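Long-range contacts in 3-oxosteroid 1-dehydrogenase (Sterolibacterium denitrificans, PDB 7P18), which probably catalyses the FAD-dependent dehydrogenation of 3-oxosteroids to 3-oxo-Delta(1)-steroids, passing the electrons to an acceptor: residues R25-L31 with A554-A558; N58-Q62 with Y109-H113. One frame throughout, in Å; residues are numbered along the deposited sequence.

In the fold
The two contacts share no secondary-structure element, and their centres lie about 26 Å apart. Interaction 1 brings together the ends of helices 17-28 and 543-559 beside the parallel sheet of the Rossmann-type fold, so residues near the two ends of the chain meet about 27 Å from its centre. Interaction 2 sits closer in, about 20 Å from that centre, where a loop lies along strand 109-111 of the antiparallel sheet, the Y109 side chain about 8 Å from FAD. Both are only partly buried. The helix pair relies on alanine and leucine packing plus two R25 hydrogen bonds to N555 OD1; the loop contact is proline and amide packing, with one weak direct hydrogen bond and a water bridge.

Interaction 1: residues R25-L31 with A554-A558; sequences RAHDLGL and ANHIA
Two helix ends run in the same general sense, with CA of A26 4.7 Å from CA of A554 and the register widening to 6.2 Å between CA of L29 and CA of A558. Residues 25-28 are helical, as is all of 554-558. R25 takes chi1 t, chi2 p and chi3 t, which rests its CG 3.7 Å from CB of A554 and brings the edge of the guanidinium to N555, whose chi1 is m: NE donates to OD1 at 2.8 Å, nearly straight, and NH2 to the same OD1 at 3.2 Å. A26 allows the close approach because small meets small, CB to CB of A554 at 3.9 Å. L29, the first residue off helical phi/psi, is an m,t rotamer that sets CD1 3.6 Å from CB of A558. G30 follows with phi 97° as C-prime of a Schellman motif: L31 N bonds to A26 O (3.1 Å) and G30 N to H27 O (2.8 Å). The turn brings L31 (chi1 m, chi2 t) back to the partner helix, CD1 3.7 Å from CG2 of I557. Helix 17-28 joins strands 10-13 and 33-36 in a beta-alpha-beta unit of the Rossmann-type fold. L31 and I557 both touch V10 on strand 10-13, while Y100 of helix 84-104 makes a cation-pi contact with R25.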
loop_
_atom_site.group_PDB
_atom_site.type_symbol
_atom_site.label_atom_id
_atom_site.label_comp_id
_atom_site.label_asym_id
_atom_site.label_seq_id
_atom_site.Cartn_x
_atom_site.Cartn_y
_atom_site.Cartn_z
ATOM N N ARG A 25 -16.794 14.261 -0.552
ATOM C CA ARG A 25 -17.007 14.951 -1.845
ATOM C C ARG A 25 -18.504 14.938 -2.157
ATOM O O ARG A 25 -19.013 15.988 -2.583
ATOM C CB ARG A 25 -16.173 14.338 -2.967
ATOM C CG ARG A 25 -16.426 14.979 -4.325
ATOM C CD ARG A 25 -15.952 16.415 -4.363
ATOM N NE ARG A 25 -16.106 16.972 -5.704
ATOM C CZ ARG A 25 -15.779 18.206 -6.062
ATOM N NH1 ARG A 25 -15.234 19.062 -5.202
ATOM N NH2 ARG A 25 -15.986 18.572 -7.312
ATOM N N ALA A 26 -19.169 13.797 -2.002
ATOM C CA ALA A 26 -20.616 13.650 -2.285
ATOM C C ALA A 26 -21.372 14.633 -1.380
ATOM O O ALA A 26 -22.243 15.373 -1.876
ATOM C CB ALA A 26 -21.042 12.234 -2.082
ATOM N N HIS A 27 -20.991 14.699 -0.106
ATOM C CA HIS A 27 -21.582 15.658 0.847
ATOM C C HIS A 27 -21.402 17.084 0.315
ATOM O O HIS A 27 -22.420 17.829 0.254
ATOM C CB HIS A 27 -20.963 15.516 2.227
ATOM C CG HIS A 27 -21.536 16.479 3.209
ATOM N ND1 HIS A 27 -21.019 17.741 3.379
ATOM C CD2 HIS A 27 -22.559 16.352 4.079
ATOM C CE1 HIS A 27 -21.706 18.351 4.326
ATOM N NE2 HIS A 27 -22.631 17.503 4.785
ATOM N N ASP A 28 -20.186 17.455 -0.086
ATOM C CA ASP A 28 -19.871 18.852 -0.498
ATOM C C ASP A 28 -20.641 19.210 -1.759
ATOM O O ASP A 28 -20.809 20.408 -1.962
ATOM C CB ASP A 28 -18.379 19.095 -0.652
ATOM C CG ASP A 28 -17.647 19.188 0.664
ATOM O OD1 ASP A 28 -18.334 19.276 1.711
ATOM O OD2 ASP A 28 -16.430 19.162 0.655
ATOM N N LEU A 29 -21.137 18.221 -2.518
ATOM C CA LEU A 29 -21.943 18.428 -3.750
ATOM C C LEU A 29 -23.443 18.385 -3.432
ATOM O O LEU A 29 -24.226 18.431 -4.377
ATOM C CB LEU A 29 -21.564 17.361 -4.781
ATOM C CG LEU A 29 -20.135 17.452 -5.338
ATOM C CD1 LEU A 29 -19.847 16.281 -6.288
ATOM C CD2 LEU A 29 -19.906 18.796 -6.046
ATOM N N GLY A 30 -23.819 18.294 -2.152
ATOM C CA GLY A 30 -25.205 18.485 -1.679
ATOM C C GLY A 30 -25.949 17.176 -1.495
ATOM O O GLY A 30 -27.173 17.231 -1.368
ATOM N N LEU A 31 -25.258 16.026 -1.487
ATOM C CA LEU A 31 -25.912 14.709 -1.304
ATOM C C LEU A 31 -25.823 14.306 0.167
ATOM O O LEU A 31 -24.754 14.546 0.798
ATOM C CB LEU A 31 -25.223 13.638 -2.167
ATOM C CG LEU A 31 -25.191 13.933 -3.666
ATOM C CD1 LEU A 31 -24.045 13.196 -4.357
ATOM C CD2 LEU A 31 -26.529 13.582 -4.300
ATOM N N ALA A 554 -18.458 10.397 -6.854
ATOM C CA ALA A 554 -19.279 11.420 -6.181
ATOM C C ALA A 554 -19.678 12.468 -7.231
ATOM O O ALA A 554 -20.861 12.811 -7.312
ATOM C CB ALA A 554 -18.542 12.071 -5.058
ATOM N N ASN A 555 -18.738 12.897 -8.051
ATOM C CA ASN A 555 -18.991 13.914 -9.111
ATOM C C ASN A 555 -20.067 13.382 -10.061
ATOM O O ASN A 555 -20.998 14.152 -10.406
ATOM C CB ASN A 555 -17.702 14.278 -9.852
ATOM C CG ASN A 555 -16.719 15.081 -9.050
ATOM O OD1 ASN A 555 -17.022 15.594 -7.959
ATOM N ND2 ASN A 555 -15.510 15.199 -9.586
ATOM N N HIS A 556 -19.983 12.114 -10.461
ATOM C CA HIS A 556 -20.915 11.528 -11.438
ATOM C C HIS A 556 -22.313 11.475 -10.830
ATOM O O HIS A 556 -23.310 11.815 -11.541
ATOM C CB HIS A 556 -20.449 10.162 -11.923
ATOM C CG HIS A 556 -21.284 9.650 -13.042
ATOM N ND1 HIS A 556 -22.375 8.850 -12.835
ATOM C CD2 HIS A 556 -21.212 9.882 -14.379
ATOM C CE1 HIS A 556 -22.924 8.567 -14.008
ATOM N NE2 HIS A 556 -22.182 9.147 -14.969
ATOM N N ILE A 557 -22.403 11.048 -9.576
ATOM C CA ILE A 557 -23.700 10.914 -8.860
ATOM C C ILE A 557 -24.359 12.309 -8.779
ATOM O O ILE A 557 -25.523 12.425 -9.131
ATOM C CB ILE A 557 -23.515 10.277 -7.479
ATOM C CG1 ILE A 557 -23.035 8.823 -7.536
ATOM C CG2 ILE A 557 -24.803 10.404 -6.684
ATOM C CD1 ILE A 557 -22.559 8.306 -6.183
ATOM N N ALA A 558 -23.633 13.321 -8.338
ATOM C CA ALA A 558 -24.135 14.724 -8.276
ATOM C C ALA A 558 -24.536 15.268 -9.668
ATOM O O ALA A 558 -25.570 15.968 -9.743
ATOM C CB ALA A 558 -23.136 15.607 -7.605
#

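Interaction 2: residues N58-Q62 with Y109-H113; sequences NSQMQ and YFPCH
The side-chain amide of Q62 lies over one face of the H113 imidazole, CD 3.3 Å from ND1, while a water at the ring edge accepts from Q62 N (2.8 Å) and is hydrogen-bonded to H113 ND1 (2.9 Å). Both residues have chi1 m. The segments run in the same direction without pairing as strands: CA of Q60 is 6.5 Å from CA of P111, and CA of Q62 7.1 Å from CA of H113. Residues 58-61 form a type I turn, braced by an Asx turn in which Q60 N donates to N58 OD1 at 3.1 Å; N58 ND2 bonds instead to the carbonyls of I55 and G129. P111 is extended in strand 109-111, which pairs antiparallel with strand 131-138; strand 53-54 belongs to the same sheet, so the contact lays the loop after 53-54 along another strand of it. The P111 ring meets the turn, CG 3.4 Å from Q60 CB and 3.8 Å from N58 OD1. Q60 (chi1 m, chi2 t) reaches back along the strand, its NE2 giving Y109 O a weak hydrogen bond of 3.3 Å. Y109 OH bonds to G51 O; its side chain and FAD are about 8 Å apart at nearest atoms.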
loop_
_atom_site.group_PDB
_atom_site.type_symbol
_atom_site.label_atom_id
_atom_site.label_comp_id
_atom_site.label_asym_id
_atom_site.label_seq_id
_atom_site.Cartn_x
_atom_site.Cartn_y
_atom_site.Cartn_z
ATOM N N ASN A 58 0.800 17.337 -10.653
ATOM C CA ASN A 58 0.177 18.088 -9.526
ATOM C C ASN A 58 0.793 19.504 -9.522
ATOM O O ASN A 58 1.966 19.689 -9.987
ATOM C CB ASN A 58 0.304 17.351 -8.192
ATOM C CG ASN A 58 1.711 17.276 -7.669
ATOM O OD1 ASN A 58 2.229 18.292 -7.191
ATOM N ND2 ASN A 58 2.348 16.100 -7.773
ATOM N N SER A 59 0.044 20.445 -8.925
ATOM C CA SER A 59 0.313 21.908 -8.913
ATOM C C SER A 59 1.566 22.257 -8.102
ATOM O O SER A 59 2.019 23.409 -8.193
ATOM C CB SER A 59 -0.903 22.657 -8.394
ATOM O OG SER A 59 -1.086 22.444 -6.989
ATOM N N GLN A 60 2.077 21.343 -7.271
ATOM C CA GLN A 60 3.129 21.613 -6.269
ATOM C C GLN A 60 4.475 21.105 -6.757
ATOM O O GLN A 60 5.481 21.230 -6.033
ATOM C CB GLN A 60 2.700 21.054 -4.909
ATOM C CG GLN A 60 1.438 21.720 -4.359
ATOM C CD GLN A 60 0.959 21.006 -3.116
ATOM O OE1 GLN A 60 1.669 20.968 -2.094
ATOM N NE2 GLN A 60 -0.198 20.389 -3.236
ATOM N N MET A 61 4.551 20.553 -7.966
ATOM C CA MET A 61 5.814 19.976 -8.451
ATOM C C MET A 61 6.900 21.056 -8.650
ATOM O O MET A 61 6.576 22.139 -9.147
ATOM C CB MET A 61 5.573 19.172 -9.730
ATOM C CG MET A 61 4.854 17.868 -9.458
ATOM S SD MET A 61 4.490 16.923 -10.955
ATOM C CE MET A 61 6.097 16.218 -11.273
ATOM N N GLN A 62 8.138 20.736 -8.340
ATOM C CA GLN A 62 9.325 21.612 -8.561
ATOM C C GLN A 62 9.926 21.398 -9.951
ATOM O O GLN A 62 10.751 22.217 -10.357
ATOM C CB GLN A 62 10.408 21.342 -7.522
ATOM C CG GLN A 62 9.952 21.723 -6.141
ATOM C CD GLN A 62 10.894 21.379 -5.013
ATOM O OE1 GLN A 62 10.687 21.785 -3.864
ATOM N NE2 GLN A 62 11.920 20.596 -5.289
ATOM N N TYR A 109 -1.713 17.564 1.560
ATOM C CA TYR A 109 -0.784 16.760 0.733
ATOM C C TYR A 109 0.268 17.679 0.126
ATOM O O TYR A 109 -0.105 18.780 -0.324
ATOM C CB TYR A 109 -1.512 15.971 -0.361
ATOM C CG TYR A 109 -1.939 14.604 0.126
ATOM C CD1 TYR A 109 -3.122 14.422 0.825
ATOM C CD2 TYR A 109 -1.100 13.511 -0.029
ATOM C CE1 TYR A 109 -3.479 13.196 1.359
ATOM C CE2 TYR A 109 -1.458 12.253 0.461
ATOM C CZ TYR A 109 -2.629 12.102 1.176
ATOM O OH TYR A 109 -2.983 10.878 1.685
ATOM N N PHE A 110 1.499 17.199 0.050
ATOM C CA PHE A 110 2.620 17.898 -0.617
ATOM C C PHE A 110 3.467 16.858 -1.341
ATOM O O PHE A 110 3.415 15.663 -1.009
ATOM C CB PHE A 110 3.442 18.701 0.406
ATOM C CG PHE A 110 4.138 17.855 1.443
ATOM C CD1 PHE A 110 3.449 17.367 2.546
ATOM C CD2 PHE A 110 5.463 17.528 1.311
ATOM C CE1 PHE A 110 4.089 16.579 3.494
ATOM C CE2 PHE A 110 6.096 16.716 2.236
ATOM C CZ PHE A 110 5.422 16.265 3.341
ATOM N N PRO A 111 4.286 17.250 -2.334
ATOM C CA PRO A 111 5.042 16.277 -3.119
ATOM C C PRO A 111 6.243 15.698 -2.363
ATOM O O PRO A 111 6.865 16.415 -1.577
ATOM C CB PRO A 111 5.569 17.058 -4.346
ATOM C CG PRO A 111 4.702 18.319 -4.357
ATOM C CD PRO A 111 4.443 18.616 -2.877
ATOM N N CYS A 112 6.533 14.421 -2.616
ATOM C CA CYS A 112 7.841 13.794 -2.327
ATOM C C CYS A 112 8.792 14.099 -3.493
ATOM O O CYS A 112 8.846 13.331 -4.485
ATOM C CB CYS A 112 7.675 12.307 -2.072
ATOM S SG CYS A 112 6.529 11.957 -0.717
ATOM N N HIS A 113 9.505 15.224 -3.399
ATOM C CA HIS A 113 10.218 15.865 -4.531
ATOM C C HIS A 113 11.284 14.941 -5.115
ATOM O O HIS A 113 11.579 15.046 -6.343
ATOM C CB HIS A 113 10.825 17.222 -4.099
ATOM C CG HIS A 113 9.790 18.185 -3.629
ATOM N ND1 HIS A 113 8.889 18.770 -4.503
ATOM C CD2 HIS A 113 9.519 18.690 -2.406
ATOM C CE1 HIS A 113 8.081 19.559 -3.848
ATOM N NE2 HIS A 113 8.439 19.522 -2.544
HETATM O O HOH W 1 8.652 18.158 -7.357
#